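Local coordinates for DegV family protein (Streptococcus agalactiae, PDB 3LUP) that binds long-chain fatty acids such as elaidic acid and may take part in lipid transport or fatty acid metabolism, at residues L76-L79 and E80-Y84; R238-D241 and K242-L246; N45-L48 and D49-Y52; E219-K222 and E223-D227. All coordinates share one frame; numbering follows the deposited sequence.

Interaction 1. Residues L76-L79 and E80-Y84; sequences LCQL and EKEGY
The backbone of L76-L79 continues into E80-Y84 as the final turn of helix 69-81 and leaves it through a Schellman motif. E80 N donates to L76 O at 3.1 Å and K81 N to C77 O at 3.2 Å, the regular helical pattern. G83 then swings to a positive phi of 92°, a conformation suited to glycine, and this turns the chain back so that Y84 N reaches L79 O at 3.1 Å. Before that reversal, E82 N makes a weak bond to Q78 O.

On the outer side, Q78 starts anti to its own nitrogen and bends at chi2 (52°), which carries its amide over toward E82. NE2 meets OE2 of E82 in a long, weak but nearly straight bond of 3.4 Å, while the methylene CE of K81 runs beside OE1 of Q78.

The inner side is largely apolar: L79 also packs on A7 and I9 of strand 6-11, which sets the helix end against the parallel sheet. The polar exception is the Y84 hydroxyl, which bonds D25 and Y27. Over one face of the Y84 ring lies CD2 of L79, a CH-pi contact 3.8 Å from the centroid, and L79 O sits in the ring plane at its edge.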
# COMPACT_ATOMS: atom_id res chain seq x y z
N LEU A 76 -10.79 -12.56 -14.18
CA LEU A 76 -12.14 -12.69 -13.71
C LEU A 76 -12.87 -13.81 -14.43
O LEU A 76 -13.52 -14.65 -13.80
CB LEU A 76 -12.90 -11.37 -13.86
CG LEU A 76 -12.58 -10.27 -12.84
CD1 LEU A 76 -13.53 -9.12 -13.04
CD2 LEU A 76 -12.70 -10.78 -11.43
N CYS A 77 -12.73 -13.83 -15.75
CA CYS A 77 -13.33 -14.86 -16.58
C CYS A 77 -12.77 -16.24 -16.20
O CYS A 77 -13.54 -17.19 -16.00
CB CYS A 77 -13.08 -14.54 -18.05
SG CYS A 77 -13.64 -15.82 -19.19
N GLN A 78 -11.45 -16.33 -16.08
CA GLN A 78 -10.75 -17.56 -15.64
C GLN A 78 -11.24 -18.08 -14.27
O GLN A 78 -11.42 -19.29 -14.09
CB GLN A 78 -9.23 -17.33 -15.64
CG GLN A 78 -8.38 -18.60 -15.63
CD GLN A 78 -8.77 -19.60 -16.75
OE1 GLN A 78 -9.09 -19.20 -17.88
NE2 GLN A 78 -8.73 -20.90 -16.44
N LEU A 79 -11.45 -17.18 -13.33
CA LEU A 79 -11.95 -17.56 -12.01
C LEU A 79 -13.36 -18.14 -12.08
O LEU A 79 -13.66 -19.15 -11.44
CB LEU A 79 -11.88 -16.36 -11.04
CG LEU A 79 -10.47 -15.86 -10.69
CD1 LEU A 79 -10.47 -14.44 -10.18
CD2 LEU A 79 -9.81 -16.76 -9.70
N GLU A 80 -14.22 -17.50 -12.89
CA GLU A 80 -15.58 -17.96 -13.12
C GLU A 80 -15.62 -19.40 -13.61
O GLU A 80 -16.43 -20.19 -13.12
CB GLU A 80 -16.28 -17.04 -14.13
CG GLU A 80 -17.74 -17.37 -14.46
CD GLU A 80 -18.35 -16.33 -15.41
OE1 GLU A 80 -18.18 -15.10 -15.18
OE2 GLU A 80 -19.01 -16.73 -16.41
N LYS A 81 -14.75 -19.75 -14.56
CA LYS A 81 -14.70 -21.12 -15.06
C LYS A 81 -13.84 -22.06 -14.21
O LYS A 81 -13.92 -23.28 -14.33
CB LYS A 81 -14.34 -21.19 -16.56
CG LYS A 81 -13.14 -20.40 -17.00
CD LYS A 81 -13.23 -20.13 -18.51
CE LYS A 81 -11.84 -19.95 -19.11
NZ LYS A 81 -11.85 -19.29 -20.45
N GLU A 82 -13.04 -21.50 -13.32
CA GLU A 82 -12.32 -22.31 -12.36
C GLU A 82 -13.25 -22.69 -11.19
O GLU A 82 -12.84 -23.41 -10.26
CB GLU A 82 -11.04 -21.59 -11.91
CG GLU A 82 -9.80 -22.42 -12.13
CD GLU A 82 -8.54 -21.60 -12.39
OE1 GLU A 82 -8.24 -20.64 -11.62
OE2 GLU A 82 -7.82 -21.93 -13.37
N GLY A 83 -14.50 -22.21 -11.24
CA GLY A 83 -15.52 -22.52 -10.23
C GLY A 83 -15.69 -21.58 -9.03
O GLY A 83 -16.50 -21.85 -8.14
N TYR A 84 -14.94 -20.48 -8.98
CA TYR A 84 -15.10 -19.50 -7.90
C TYR A 84 -16.47 -18.83 -7.95
O TYR A 84 -16.99 -18.57 -9.03
CB TYR A 84 -14.03 -18.43 -7.99
CG TYR A 84 -12.65 -18.86 -7.58
CD1 TYR A 84 -12.20 -18.66 -6.28
CD2 TYR A 84 -11.77 -19.45 -8.51
CE1 TYR A 84 -10.91 -19.04 -5.90
CE2 TYR A 84 -10.49 -19.84 -8.15
CZ TYR A 84 -10.07 -19.63 -6.84
OH TYR A 84 -8.80 -20.00 -6.47

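Interaction 2. Residues R238-D241 and K242-L246; sequences RAQD and KAEQL
A239 meets K242 at the N-cap position of helix 240-252, its CB lying 3.9 Å from CG of K242. Its carbonyl O accepts from A243 N at 3.0 Å, which closes the first turn, and its own N is held by H236. The lysine chain bends at both chi2 and chi3 beyond this methyl contact, and its NZ has a weak bond to the carbonyl of G275. Next along the chain, Q240 O takes E244 N at 2.9 Å, with A243 N as a weaker second donor. A bend at chi2 (61°) brings the amide of Q240 across the extended E244 chain; NE2 points at OE2 in a weak bond of 3.3 Å, the amide and carboxylate planes standing almost perpendicular, 85° apart. D241 closes the segment by accepting Q245 N at its carbonyl O, 3.0 Å, while its carboxylate OD1 comes within 3.9 Å of OE1 of E244. The helix is the crossover of a beta-alpha-beta unit between strands 230-236 and 259-263, and A243 packs on I234 and H236 of the first strand. Both acids lie in the first turns, where the positive end of the helix dipole would probably favour their charges despite their closeness.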
# COMPACT_ATOMS: atom_id res chain seq x y z
N ARG A 238 15.17 1.60 1.45
CA ARG A 238 16.61 1.68 1.74
C ARG A 238 16.92 2.77 2.79
O ARG A 238 17.76 3.64 2.57
CB ARG A 238 17.44 1.88 0.46
CG ARG A 238 17.29 0.76 -0.58
CD ARG A 238 18.57 -0.00 -0.76
NE ARG A 238 18.44 -1.05 -1.78
CZ ARG A 238 19.12 -1.08 -2.93
NH1 ARG A 238 19.99 -0.13 -3.24
NH2 ARG A 238 18.91 -2.08 -3.78
N ALA A 239 16.21 2.70 3.91
CA ALA A 239 16.37 3.63 5.03
C ALA A 239 16.40 2.80 6.32
O ALA A 239 15.72 3.11 7.30
CB ALA A 239 15.25 4.67 5.07
N GLN A 240 17.19 1.72 6.26
CA GLN A 240 17.47 0.83 7.38
C GLN A 240 17.58 1.53 8.74
O GLN A 240 16.88 1.17 9.69
CB GLN A 240 18.78 0.09 7.10
CG GLN A 240 19.03 -1.10 8.00
CD GLN A 240 17.94 -2.15 7.85
OE1 GLN A 240 17.35 -2.30 6.77
NE2 GLN A 240 17.65 -2.86 8.93
N ASP A 241 18.47 2.52 8.81
CA ASP A 241 18.73 3.25 10.04
C ASP A 241 17.54 4.06 10.54
O ASP A 241 17.31 4.11 11.75
CB ASP A 241 19.95 4.15 9.86
CG ASP A 241 21.26 3.39 9.98
OD1 ASP A 241 21.23 2.22 10.45
OD2 ASP A 241 22.32 3.96 9.63
N LYS A 242 16.79 4.68 9.63
CA LYS A 242 15.61 5.45 10.00
C LYS A 242 14.51 4.52 10.55
O LYS A 242 13.76 4.90 11.46
CB LYS A 242 15.07 6.32 8.84
CG LYS A 242 16.13 7.10 7.98
CD LYS A 242 15.65 8.46 7.39
CE LYS A 242 14.23 8.40 6.78
NZ LYS A 242 13.61 9.67 6.21
N ALA A 243 14.44 3.30 10.02
CA ALA A 243 13.45 2.31 10.45
C ALA A 243 13.80 1.64 11.79
O ALA A 243 12.93 1.43 12.63
CB ALA A 243 13.23 1.25 9.36
N GLU A 244 15.08 1.32 11.99
CA GLU A 244 15.56 0.77 13.27
C GLU A 244 15.40 1.80 14.38
O GLU A 244 15.04 1.46 15.49
CB GLU A 244 17.03 0.37 13.18
CG GLU A 244 17.29 -0.86 12.33
CD GLU A 244 18.77 -1.28 12.35
OE1 GLU A 244 19.63 -0.45 12.78
OE2 GLU A 244 19.06 -2.43 11.93
N GLN A 245 15.67 3.06 14.05
CA GLN A 245 15.43 4.17 14.94
C GLN A 245 13.97 4.21 15.37
O GLN A 245 13.67 4.16 16.57
CB GLN A 245 15.82 5.48 14.25
CG GLN A 245 15.30 6.75 14.93
CD GLN A 245 15.91 7.00 16.29
OE1 GLN A 245 16.86 6.35 16.70
NE2 GLN A 245 15.35 7.97 17.00
N LEU A 246 13.06 4.29 14.40
CA LEU A 246 11.64 4.33 14.70
C LEU A 246 11.20 3.08 15.46
O LEU A 246 10.37 3.16 16.36
CB LEU A 246 10.82 4.49 13.42
CG LEU A 246 9.29 4.56 13.54
CD1 LEU A 246 8.74 5.55 14.62
CD2 LEU A 246 8.70 4.85 12.14

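Interaction 3. Residues N45-L48 and D49-Y52; sequences NLTL and DQYY
N45-L48 arrives as an irregular loop and coils into D49-Y52 as helix 48-57 begins, with Y51 N bonded to T47 O at 3.0 Å and Y52 N to L48 O at 3.3 Å. T47 is the N-cap. With chi1 at 78° its OG1 sits between its own nitrogen and carbonyl carbon, turned to the helix start, where it accepts Q50 N at 3.1 Å along a nearly straight N-H (164°). The methylenes CB and CG of Q50 lie alongside the same OG1. L46, the residue before the cap, folds in under the turn: CD1 rests against the backbone of Y51 at its N and CA, and CD2 of L46 comes to the edge of the Y51 ring, near its plane, 4.0 Å from CD1 of Y51. This pairing across the N-cap is a hydrophobic staple, and it probably helps the polar cap to fix where the helix starts. Both staple residues also touch I33 of strand 33-34. The Y51 hydroxyl is hydrogen-bonded to T270 on helix 266-272, and the Y51 side chain lies about 10 Å from the bound elaidic acid. One residue further on, L48 and Y52 lie side by side and point the same way, CG of the leucine 3.8 Å from CE2 of the ring, which leans with the neighbouring Y51 onto A269.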
# COMPACT_ATOMS: atom_id res chain seq x y z
N ASN A 45 11.64 -8.78 -14.90
CA ASN A 45 12.29 -7.93 -15.87
C ASN A 45 13.24 -6.98 -15.16
O ASN A 45 14.03 -6.27 -15.79
CB ASN A 45 11.18 -7.13 -16.55
CG ASN A 45 11.62 -6.43 -17.81
OD1 ASN A 45 10.96 -5.48 -18.25
ND2 ASN A 45 12.72 -6.89 -18.40
N LEU A 46 13.14 -6.97 -13.83
CA LEU A 46 13.80 -5.98 -13.00
C LEU A 46 13.86 -6.45 -11.55
O LEU A 46 12.82 -6.74 -10.94
CB LEU A 46 13.05 -4.64 -13.07
CG LEU A 46 13.50 -3.52 -12.14
CD1 LEU A 46 14.58 -2.67 -12.78
CD2 LEU A 46 12.34 -2.65 -11.74
N THR A 47 15.07 -6.54 -11.01
CA THR A 47 15.27 -6.81 -9.58
C THR A 47 15.27 -5.50 -8.79
O THR A 47 15.41 -4.41 -9.37
CB THR A 47 16.58 -7.58 -9.29
OG1 THR A 47 17.70 -6.68 -9.34
CG2 THR A 47 16.77 -8.74 -10.26
N LEU A 48 15.13 -5.60 -7.46
CA LEU A 48 15.16 -4.40 -6.63
C LEU A 48 16.52 -3.70 -6.69
O LEU A 48 16.58 -2.47 -6.67
CB LEU A 48 14.71 -4.67 -5.17
CG LEU A 48 14.39 -3.40 -4.34
CD1 LEU A 48 13.09 -2.68 -4.79
CD2 LEU A 48 14.37 -3.62 -2.82
N ASP A 49 17.61 -4.47 -6.83
CA ASP A 49 18.95 -3.87 -6.90
C ASP A 49 19.20 -3.17 -8.22
O ASP A 49 19.82 -2.11 -8.25
CB ASP A 49 20.04 -4.90 -6.61
CG ASP A 49 20.45 -4.90 -5.15
OD1 ASP A 49 21.23 -4.00 -4.73
OD2 ASP A 49 20.00 -5.80 -4.41
N GLN A 50 18.68 -3.74 -9.30
CA GLN A 50 18.78 -3.12 -10.62
C GLN A 50 17.98 -1.83 -10.63
O GLN A 50 18.39 -0.85 -11.26
CB GLN A 50 18.25 -4.04 -11.73
CG GLN A 50 19.25 -5.04 -12.31
CD GLN A 50 18.64 -5.88 -13.43
OE1 GLN A 50 17.45 -5.78 -13.72
NE2 GLN A 50 19.45 -6.71 -14.07
N TYR A 51 16.84 -1.86 -9.91
CA TYR A 51 15.94 -0.72 -9.84
C TYR A 51 16.61 0.51 -9.30
O TYR A 51 16.53 1.58 -9.91
CB TYR A 51 14.73 -1.00 -8.95
CG TYR A 51 13.94 0.27 -8.72
CD1 TYR A 51 13.04 0.73 -9.68
CD2 TYR A 51 14.14 1.05 -7.59
CE1 TYR A 51 12.34 1.90 -9.50
CE2 TYR A 51 13.44 2.22 -7.39
CZ TYR A 51 12.53 2.64 -8.35
OH TYR A 51 11.84 3.82 -8.17
N TYR A 52 17.25 0.37 -8.14
CA TYR A 52 17.93 1.49 -7.48
C TYR A 52 19.14 1.98 -8.26
O TYR A 52 19.43 3.18 -8.29
CB TYR A 52 18.31 1.12 -6.05
CG TYR A 52 17.16 1.23 -5.09
CD1 TYR A 52 16.69 2.48 -4.66
CD2 TYR A 52 16.54 0.08 -4.60
CE1 TYR A 52 15.61 2.59 -3.77
CE2 TYR A 52 15.47 0.17 -3.70
CZ TYR A 52 15.00 1.43 -3.30
OH TYR A 52 13.95 1.51 -2.41

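Interaction 4. Residues E219-K222 and E223-D227; sequences EIVK and EMTAD
The peptide plane at V221 has T225 on both faces of its carbonyl: OG1 reaches V221 O from one side at 2.7 Å and the backbone N from the other at 3.0 Å, each tilted by nearly 30° from the plane. The hydroxyl is the donor in the first bond, so one oxygen is gripped twice by the same residue. A chi1 of 61° makes this possible, since it tucks OG1 between the nitrogen and carbonyl carbon of T225 and turns it back along the preceding turn. The other branch, CG2, is left to meet CG1 of V221, 4.1 Å away.

The same stretch carries ordinary helical bonds, E223 N to E219 O at 3.2 Å and M224 N to I220 O at 2.8 Å, the latter almost straight (170°). Residues 219-224 are the last part of helix 210-224, which packs over the mixed sheet: I220 and V221 rest on F279 of strand 277-283, and V221 also on I232 of strand 230-236. The V221 side chain lies about 10 Å from the bound elaidic acid.

On this inner side, I220 and M224, a selenomethionine, run side by side and point the same way, CG2 of the isoleucine 3.7 Å from CG of its neighbour. Beyond CG, M224 bends at chi2, and its side chain reaches I281 and E159. The outer side is charged. The E219 and E223 carboxylates stay well apart, OE1 of E219 lying 6.6 Å from OE2 of E223, and OE1 of E219 has its salt bridge with R216.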
# COMPACT_ATOMS: atom_id res chain seq x y z
N GLU A 219 5.20 8.94 18.33
CA GLU A 219 4.09 9.48 19.11
C GLU A 219 2.74 9.28 18.42
O GLU A 219 1.74 8.98 19.08
CB GLU A 219 4.32 10.95 19.44
CG GLU A 219 5.36 11.17 20.53
CD GLU A 219 5.93 12.58 20.52
OE1 GLU A 219 5.29 13.49 19.95
OE2 GLU A 219 7.04 12.78 21.08
N ILE A 220 2.75 9.41 17.09
CA ILE A 220 1.53 9.29 16.29
C ILE A 220 1.00 7.86 16.33
O ILE A 220 -0.21 7.65 16.45
CB ILE A 220 1.75 9.75 14.84
CG1 ILE A 220 1.93 11.27 14.79
CG2 ILE A 220 0.57 9.38 13.99
CD1 ILE A 220 2.32 11.81 13.44
N VAL A 221 1.90 6.89 16.22
CA VAL A 221 1.54 5.47 16.37
C VAL A 221 0.81 5.20 17.69
O VAL A 221 -0.17 4.45 17.74
CB VAL A 221 2.79 4.54 16.33
CG1 VAL A 221 2.41 3.10 16.62
CG2 VAL A 221 3.49 4.62 14.99
N LYS A 222 1.28 5.85 18.76
CA LYS A 222 0.75 5.61 20.08
C LYS A 222 -0.67 6.16 20.17
O LYS A 222 -1.53 5.55 20.84
CB LYS A 222 1.64 6.26 21.14
CG LYS A 222 1.49 5.69 22.55
CD LYS A 222 2.54 6.27 23.50
CE LYS A 222 2.75 5.36 24.75
NZ LYS A 222 3.73 5.92 25.76
N GLU A 223 -0.90 7.29 19.49
CA GLU A 223 -2.22 7.91 19.43
C GLU A 223 -3.17 7.06 18.62
O GLU A 223 -4.26 6.71 19.08
CB GLU A 223 -2.14 9.28 18.79
CG GLU A 223 -1.49 10.33 19.65
CD GLU A 223 -1.73 11.74 19.12
OE1 GLU A 223 -2.42 11.87 18.07
OE2 GLU A 223 -1.24 12.70 19.77
N MSE A 224 -2.72 6.72 17.42
CA MSE A 224 -3.53 5.99 16.46
C MSE A 224 -3.97 4.61 16.94
O MSE A 224 -5.06 4.15 16.61
CB MSE A 224 -2.79 5.91 15.12
CG MSE A 224 -2.47 7.29 14.54
SE MSE A 224 -4.04 8.30 13.91
CE MSE A 224 -3.76 9.98 14.87
N THR A 225 -3.12 3.95 17.73
CA THR A 225 -3.36 2.57 18.15
C THR A 225 -4.05 2.46 19.49
O THR A 225 -4.27 1.36 20.01
CB THR A 225 -2.06 1.73 18.17
OG1 THR A 225 -1.14 2.30 19.11
CG2 THR A 225 -1.43 1.70 16.80
N ALA A 226 -4.42 3.60 20.05
CA ALA A 226 -5.06 3.66 21.38
C ALA A 226 -6.42 2.98 21.43
O ALA A 226 -6.86 2.58 22.50
CB ALA A 226 -5.18 5.10 21.84
N ASP A 227 -7.08 2.86 20.28
CA ASP A 227 -8.46 2.38 20.25
C ASP A 227 -8.66 0.88 19.96
O ASP A 227 -9.79 0.42 19.82
CB ASP A 227 -9.34 3.26 19.34
CG ASP A 227 -8.89 3.26 17.89
OD1 ASP A 227 -7.78 2.77 17.60
OD2 ASP A 227 -9.66 3.76 17.04

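How the interactions relate
All four contacts are local, each pairing a buried apolar side with an exposed polar one. Interactions 2 and 3 lie at helix beginnings, interactions 1 and 4 toward the other ends. Interaction 1 sets a helix end against the four-stranded parallel sheet, whereas 2 and 4 hold neighbouring helices against strand 230-236 of the mixed sheet, their nearest atoms about 5 Å apart. Weak amide-carboxylate bonds mark the surface of 1 and 2; interaction 3 relies on a hydroxyl cap with aromatic packing, and 4 on a hydroxyl returning to a carbonyl. Only 2 and 3 touch: R238 NH2 bridges to D49 OD1 at 3.2 Å, its guanidinium packing against Y52.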